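Local coordinates for protein Kiaa0380 (Homo sapiens, PDB 1HTJ) that probably links heterotrimeric G protein signalling to Rho GTPases, acting as a guanine nucleotide exchange factor that carries an RGS-like domain, at residues E26-K38 with M129-R143. The protein carries 3 engineered substitutions. Numbering follows the deposited sequence.
Sequences ESDIIFQDLEKLK and MPEIQEQIHDYRTKR
Phe31 and Leu34 are the two apolar residues through which the first two short helices of this all-helical RGS-like domain pack on helix 118-144. Helix 27-32 runs nearly antiparallel to it (153°, axes 10.5 Å apart), whereas helix 34-38 crosses it at 80°, the turn coming at Asp33, the N-cap whose carboxylate accepts from Glu35 N.

The aromatic pair is T-shaped: Tyr139 turns its edge to one face of Phe31, with CE2 of Tyr139 3.9 Å from CE2 of Phe31. His43 and Leu156 also border the Phe31 ring. Further along, CD2 of Leu34 reaches CG2 of Ile132 at 3.9 Å and the selenium of the selenomethionine Met129, while CG2 of Ile136 lies against the carbonyl oxygen of Phe31.

Toward the start of helix 27-32 the contact is ionic. Arg143 lays one guanidinium face over CD1 of Phe31 (3.4 Å to CZ of Arg143), and a bend at chi3 (77°) turns the group across the ring. Its NH1 gives a nearly straight salt-bridge hydrogen bond of 3.2 Å to OD2 of Asp28, in the guanidinium plane but somewhat out of the carboxylate plane, on its anti side; NE pairs with Glu153, which also takes the Tyr139 hydroxyl. A leucine in place of Arg143 would probably leave Asp28 and Glu153 without this shared cation and lose the flat contact at CD1 of Phe31.

By van der Waals contact alone, Arg140 spreads a guanidinium face over the aliphatic part of Gln32. Next to the start of helix 34-38, a water accepts from Leu34 N at 2.7 Å.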
loop_
_atom_site.group_PDB
_atom_site.type_symbol
_atom_site.label_atom_id
_atom_site.label_comp_id
_atom_site.label_asym_id
_atom_site.label_seq_id
_atom_site.Cartn_x
_atom_site.Cartn_y
_atom_site.Cartn_z
ATOM N N GLU A 26 6.406 18.778 6.539
ATOM C CA GLU A 26 7.147 18.918 5.253
ATOM C C GLU A 26 6.996 17.731 4.315
ATOM O O GLU A 26 7.528 16.643 4.561
ATOM C CB GLU A 26 8.630 19.166 5.511
ATOM C CG GLU A 26 8.955 20.629 5.527
ATOM C CD GLU A 26 8.302 21.343 4.368
ATOM O OE1 GLU A 26 8.541 20.926 3.212
ATOM O OE2 GLU A 26 7.546 22.311 4.610
ATOM N N SER A 27 6.272 17.961 3.228
ATOM C CA SER A 27 6.027 16.932 2.240
ATOM C C SER A 27 7.332 16.306 1.782
ATOM O O SER A 27 7.438 15.093 1.671
ATOM C CB SER A 27 5.271 17.536 1.061
ATOM O OG SER A 27 4.026 18.047 1.502
ATOM N N ASP A 28 8.328 17.146 1.533
ATOM C CA ASP A 28 9.639 16.676 1.095
ATOM C C ASP A 28 10.163 15.633 2.089
ATOM O O ASP A 28 10.728 14.609 1.703
ATOM C CB ASP A 28 10.619 17.852 1.031
ATOM C CG ASP A 28 10.008 19.097 0.405
ATOM O OD1 ASP A 28 10.503 20.213 0.699
ATOM O OD2 ASP A 28 9.041 18.965 -0.385
ATOM N N ILE A 29 9.976 15.908 3.376
ATOM C CA ILE A 29 10.432 14.997 4.415
ATOM C C ILE A 29 9.617 13.705 4.400
ATOM O O ILE A 29 10.175 12.607 4.421
ATOM C CB ILE A 29 10.331 15.650 5.813
ATOM C CG1 ILE A 29 11.355 16.780 5.933
ATOM C CG2 ILE A 29 10.566 14.618 6.895
ATOM C CD1 ILE A 29 12.785 16.369 5.579
ATOM N N ILE A 30 8.298 13.849 4.347
ATOM C CA ILE A 30 7.399 12.705 4.325
ATOM C C ILE A 30 7.562 11.781 3.114
ATOM O O ILE A 30 7.728 10.579 3.276
ATOM C CB ILE A 30 5.937 13.176 4.416
ATOM C CG1 ILE A 30 5.732 13.914 5.743
ATOM C CG2 ILE A 30 4.991 11.988 4.312
ATOM C CD1 ILE A 30 4.358 14.486 5.934
ATOM N N PHE A 31 7.529 12.336 1.906
ATOM C CA PHE A 31 7.655 11.522 0.693
ATOM C C PHE A 31 8.966 10.758 0.587
ATOM O O PHE A 31 9.074 9.770 -0.135
ATOM C CB PHE A 31 7.470 12.396 -0.551
ATOM C CG PHE A 31 6.050 12.776 -0.803
ATOM C CD1 PHE A 31 5.669 14.109 -0.853
ATOM C CD2 PHE A 31 5.083 11.794 -0.985
ATOM C CE1 PHE A 31 4.342 14.464 -1.080
ATOM C CE2 PHE A 31 3.757 12.134 -1.211
ATOM C CZ PHE A 31 3.382 13.471 -1.260
ATOM N N GLN A 32 9.961 11.210 1.330
ATOM C CA GLN A 32 11.272 10.581 1.312
ATOM C C GLN A 32 11.379 9.312 2.176
ATOM O O GLN A 32 12.116 8.380 1.830
ATOM C CB GLN A 32 12.301 11.616 1.770
ATOM C CG GLN A 32 13.744 11.208 1.598
ATOM C CD GLN A 32 14.702 12.353 1.900
ATOM O OE1 GLN A 32 15.918 12.169 1.892
ATOM N NE2 GLN A 32 14.155 13.544 2.162
ATOM N N ASP A 33 10.622 9.274 3.275
ATOM C CA ASP A 33 10.657 8.161 4.223
ATOM C C ASP A 33 9.358 7.369 4.334
ATOM O O ASP A 33 8.355 7.874 4.828
ATOM C CB ASP A 33 11.027 8.712 5.605
ATOM C CG ASP A 33 11.284 7.623 6.640
ATOM O OD1 ASP A 33 11.054 6.423 6.361
ATOM O OD2 ASP A 33 11.722 7.990 7.751
ATOM N N LEU A 34 9.391 6.114 3.907
ATOM C CA LEU A 34 8.211 5.264 3.970
ATOM C C LEU A 34 7.604 5.248 5.371
ATOM O O LEU A 34 6.381 5.280 5.534
ATOM C CB LEU A 34 8.571 3.843 3.533
ATOM C CG LEU A 34 7.444 2.807 3.488
ATOM C CD1 LEU A 34 6.257 3.321 2.688
ATOM C CD2 LEU A 34 7.979 1.543 2.871
ATOM N N GLU A 35 8.465 5.204 6.382
ATOM C CA GLU A 35 8.016 5.184 7.771
ATOM C C GLU A 35 7.153 6.389 8.098
ATOM O O GLU A 35 6.221 6.300 8.891
ATOM C CB GLU A 35 9.214 5.157 8.721
ATOM C CG GLU A 35 9.980 3.849 8.710
ATOM C CD GLU A 35 9.074 2.660 8.936
ATOM O OE1 GLU A 35 8.226 2.728 9.857
ATOM O OE2 GLU A 35 9.205 1.661 8.195
ATOM N N LYS A 36 7.479 7.523 7.497
ATOM C CA LYS A 36 6.711 8.734 7.726
ATOM C C LYS A 36 5.441 8.663 6.887
ATOM O O LYS A 36 4.347 8.971 7.356
ATOM C CB LYS A 36 7.526 9.967 7.318
ATOM C CG LYS A 36 8.840 10.141 8.066
ATOM C CD LYS A 36 9.482 11.487 7.720
ATOM C CE LYS A 36 10.755 11.732 8.520
ATOM N NZ LYS A 36 11.844 10.796 8.134
ATOM N N LEU A 37 5.619 8.248 5.636
ATOM C CA LEU A 37 4.542 8.121 4.670
ATOM C C LEU A 37 3.436 7.180 5.158
ATOM O O LEU A 37 2.255 7.460 4.956
ATOM C CB LEU A 37 5.133 7.632 3.346
ATOM C CG LEU A 37 4.431 7.940 2.022
ATOM C CD1 LEU A 37 4.113 9.433 1.897
ATOM C CD2 LEU A 37 5.341 7.477 0.885
ATOM N N LYS A 38 3.817 6.081 5.812
ATOM C CA LYS A 38 2.844 5.108 6.332
ATOM C C LYS A 38 1.871 5.784 7.281
ATOM O O LYS A 38 0.693 5.427 7.347
ATOM C CB LYS A 38 3.527 3.985 7.122
ATOM C CG LYS A 38 4.627 3.240 6.390
ATOM C CD LYS A 38 5.105 2.034 7.194
ATOM C CE LYS A 38 5.498 2.410 8.612
ATOM N NZ LYS A 38 5.933 1.217 9.382
HETATM N N MSE A 129 11.080 -3.866 0.011
HETATM C CA MSE A 129 11.619 -2.530 0.241
HETATM C C MSE A 129 12.417 -1.911 -0.881
HETATM O O MSE A 129 12.201 -0.757 -1.236
HETATM C CB MSE A 129 12.453 -2.509 1.516
HETATM C CG MSE A 129 11.638 -2.196 2.745
HETATM SE SE MSE A 129 10.591 -0.578 2.485
HETATM C CE MSE A 129 11.959 0.536 1.704
ATOM N N PRO A 130 13.364 -2.662 -1.444
ATOM C CA PRO A 130 14.184 -2.143 -2.538
ATOM C C PRO A 130 13.363 -1.530 -3.684
ATOM O O PRO A 130 13.688 -0.438 -4.167
ATOM C CB PRO A 130 14.974 -3.373 -2.981
ATOM C CG PRO A 130 15.141 -4.119 -1.708
ATOM C CD PRO A 130 13.768 -4.033 -1.095
ATOM N N GLU A 131 12.308 -2.227 -4.118
ATOM C CA GLU A 131 11.485 -1.713 -5.217
ATOM C C GLU A 131 10.633 -0.547 -4.756
ATOM O O GLU A 131 10.387 0.395 -5.504
ATOM C CB GLU A 131 10.603 -2.812 -5.816
ATOM C CG GLU A 131 9.740 -2.334 -6.995
ATOM C CD GLU A 131 9.233 -3.481 -7.887
ATOM O OE1 GLU A 131 9.174 -4.638 -7.416
ATOM O OE2 GLU A 131 8.884 -3.225 -9.063
ATOM N N ILE A 132 10.180 -0.606 -3.518
ATOM C CA ILE A 132 9.391 0.486 -2.996
ATOM C C ILE A 132 10.267 1.751 -2.981
ATOM O O ILE A 132 9.829 2.825 -3.392
ATOM C CB ILE A 132 8.887 0.170 -1.583
ATOM C CG1 ILE A 132 7.930 -1.025 -1.645
ATOM C CG2 ILE A 132 8.220 1.389 -0.986
ATOM C CD1 ILE A 132 7.295 -1.405 -0.312
ATOM N N GLN A 133 11.512 1.608 -2.527
ATOM C CA GLN A 133 12.441 2.728 -2.458
ATOM C C GLN A 133 12.648 3.335 -3.829
ATOM O O GLN A 133 12.633 4.550 -3.991
ATOM C CB GLN A 133 13.793 2.280 -1.901
ATOM C CG GLN A 133 13.839 2.183 -0.383
ATOM C CD GLN A 133 13.377 3.463 0.291
ATOM O OE1 GLN A 133 13.794 4.566 -0.088
ATOM N NE2 GLN A 133 12.514 3.327 1.300
ATOM N N GLU A 134 12.851 2.473 -4.813
ATOM C CA GLU A 134 13.052 2.919 -6.176
ATOM C C GLU A 134 11.826 3.727 -6.636
ATOM O O GLU A 134 11.967 4.798 -7.228
ATOM C CB GLU A 134 13.251 1.705 -7.065
ATOM C CG GLU A 134 13.836 2.016 -8.409
ATOM C CD GLU A 134 13.489 0.951 -9.419
ATOM O OE1 GLU A 134 13.709 -0.253 -9.115
ATOM O OE2 GLU A 134 12.993 1.324 -10.513
ATOM N N GLN A 135 10.626 3.216 -6.354
ATOM C CA GLN A 135 9.400 3.916 -6.711
ATOM C C GLN A 135 9.337 5.248 -5.962
ATOM O O GLN A 135 8.868 6.252 -6.500
ATOM C CB GLN A 135 8.174 3.062 -6.373
ATOM C CG GLN A 135 8.099 1.733 -7.160
ATOM C CD GLN A 135 6.836 0.946 -6.869
ATOM O OE1 GLN A 135 6.174 1.178 -5.856
ATOM N NE2 GLN A 135 6.502 0.000 -7.743
ATOM N N ILE A 136 9.803 5.256 -4.716
ATOM C CA ILE A 136 9.815 6.488 -3.941
ATOM C C ILE A 136 10.707 7.517 -4.657
ATOM O O ILE A 136 10.356 8.689 -4.762
ATOM C CB ILE A 136 10.310 6.239 -2.491
ATOM C CG1 ILE A 136 9.114 5.843 -1.621
ATOM C CG2 ILE A 136 11.004 7.491 -1.932
ATOM C CD1 ILE A 136 9.455 5.472 -0.191
ATOM N N HIS A 137 11.843 7.061 -5.170
ATOM C CA HIS A 137 12.756 7.934 -5.899
ATOM C C HIS A 137 12.047 8.462 -7.157
ATOM O O HIS A 137 12.082 9.657 -7.473
ATOM C CB HIS A 137 14.022 7.150 -6.302
ATOM C CG HIS A 137 14.740 7.729 -7.487
ATOM N ND1 HIS A 137 15.447 8.915 -7.427
ATOM C CD2 HIS A 137 14.784 7.329 -8.782
ATOM C CE1 HIS A 137 15.887 9.224 -8.636
ATOM N NE2 HIS A 137 15.498 8.279 -9.476
ATOM N N ASP A 138 11.403 7.550 -7.874
ATOM C CA ASP A 138 10.702 7.910 -9.087
ATOM C C ASP A 138 9.664 8.985 -8.853
ATOM O O ASP A 138 9.559 9.926 -9.634
ATOM C CB ASP A 138 10.047 6.684 -9.695
ATOM C CG ASP A 138 11.052 5.718 -10.217
ATOM O OD1 ASP A 138 12.066 6.186 -10.792
ATOM O OD2 ASP A 138 10.832 4.500 -10.066
ATOM N N TYR A 139 8.897 8.849 -7.777
ATOM C CA TYR A 139 7.887 9.846 -7.501
ATOM C C TYR A 139 8.510 11.195 -7.156
ATOM O O TYR A 139 7.983 12.233 -7.553
ATOM C CB TYR A 139 6.936 9.424 -6.380
ATOM C CG TYR A 139 5.829 10.443 -6.239
ATOM C CD1 TYR A 139 5.024 10.759 -7.337
ATOM C CD2 TYR A 139 5.670 11.192 -5.066
ATOM C CE1 TYR A 139 4.105 11.798 -7.287
ATOM C CE2 TYR A 139 4.743 12.248 -5.003
ATOM C CZ TYR A 139 3.974 12.543 -6.129
ATOM O OH TYR A 139 3.123 13.624 -6.131
ATOM N N ARG A 140 9.622 11.187 -6.423
ATOM C CA ARG A 140 10.274 12.449 -6.072
ATOM C C ARG A 140 10.747 13.136 -7.346
ATOM O O ARG A 140 10.769 14.354 -7.432
ATOM C CB ARG A 140 11.447 12.216 -5.112
ATOM C CG ARG A 140 10.996 12.062 -3.638
ATOM C CD ARG A 140 11.534 10.784 -2.978
ATOM N NE ARG A 140 12.923 10.910 -2.544
ATOM C CZ ARG A 140 13.328 11.798 -1.638
ATOM N NH1 ARG A 140 12.437 12.623 -1.087
ATOM N NH2 ARG A 140 14.613 11.874 -1.284
ATOM N N THR A 141 11.120 12.347 -8.342
ATOM C CA THR A 141 11.549 12.904 -9.609
ATOM C C THR A 141 10.355 13.637 -10.226
ATOM O O THR A 141 10.509 14.738 -10.740
ATOM C CB THR A 141 12.044 11.791 -10.559
ATOM O OG1 THR A 141 13.242 11.214 -10.024
ATOM C CG2 THR A 141 12.310 12.347 -11.954
ATOM N N LYS A 142 9.170 13.024 -10.168
ATOM C CA LYS A 142 7.943 13.644 -10.702
ATOM C C LYS A 142 7.703 14.988 -10.007
ATOM O O LYS A 142 7.277 15.957 -10.642
ATOM C CB LYS A 142 6.719 12.745 -10.470
ATOM C CG LYS A 142 6.757 11.419 -11.211
ATOM C CD LYS A 142 6.396 11.612 -12.656
ATOM C CE LYS A 142 6.641 10.367 -13.485
ATOM N NZ LYS A 142 6.126 10.585 -14.888
ATOM N N ARG A 143 7.973 15.039 -8.702
ATOM C CA ARG A 143 7.798 16.275 -7.939
ATOM C C ARG A 143 8.803 17.335 -8.453
ATOM O O ARG A 143 8.434 18.477 -8.758
ATOM C CB ARG A 143 8.004 16.017 -6.439
ATOM C CG ARG A 143 7.115 14.904 -5.882
ATOM C CD ARG A 143 7.143 14.799 -4.352
ATOM N NE ARG A 143 6.346 15.842 -3.708
ATOM C CZ ARG A 143 6.818 16.700 -2.805
ATOM N NH1 ARG A 143 8.085 16.644 -2.421
ATOM N NH2 ARG A 143 6.035 17.648 -2.311
HETATM O O HOH W 1 11.698 4.964 3.035
#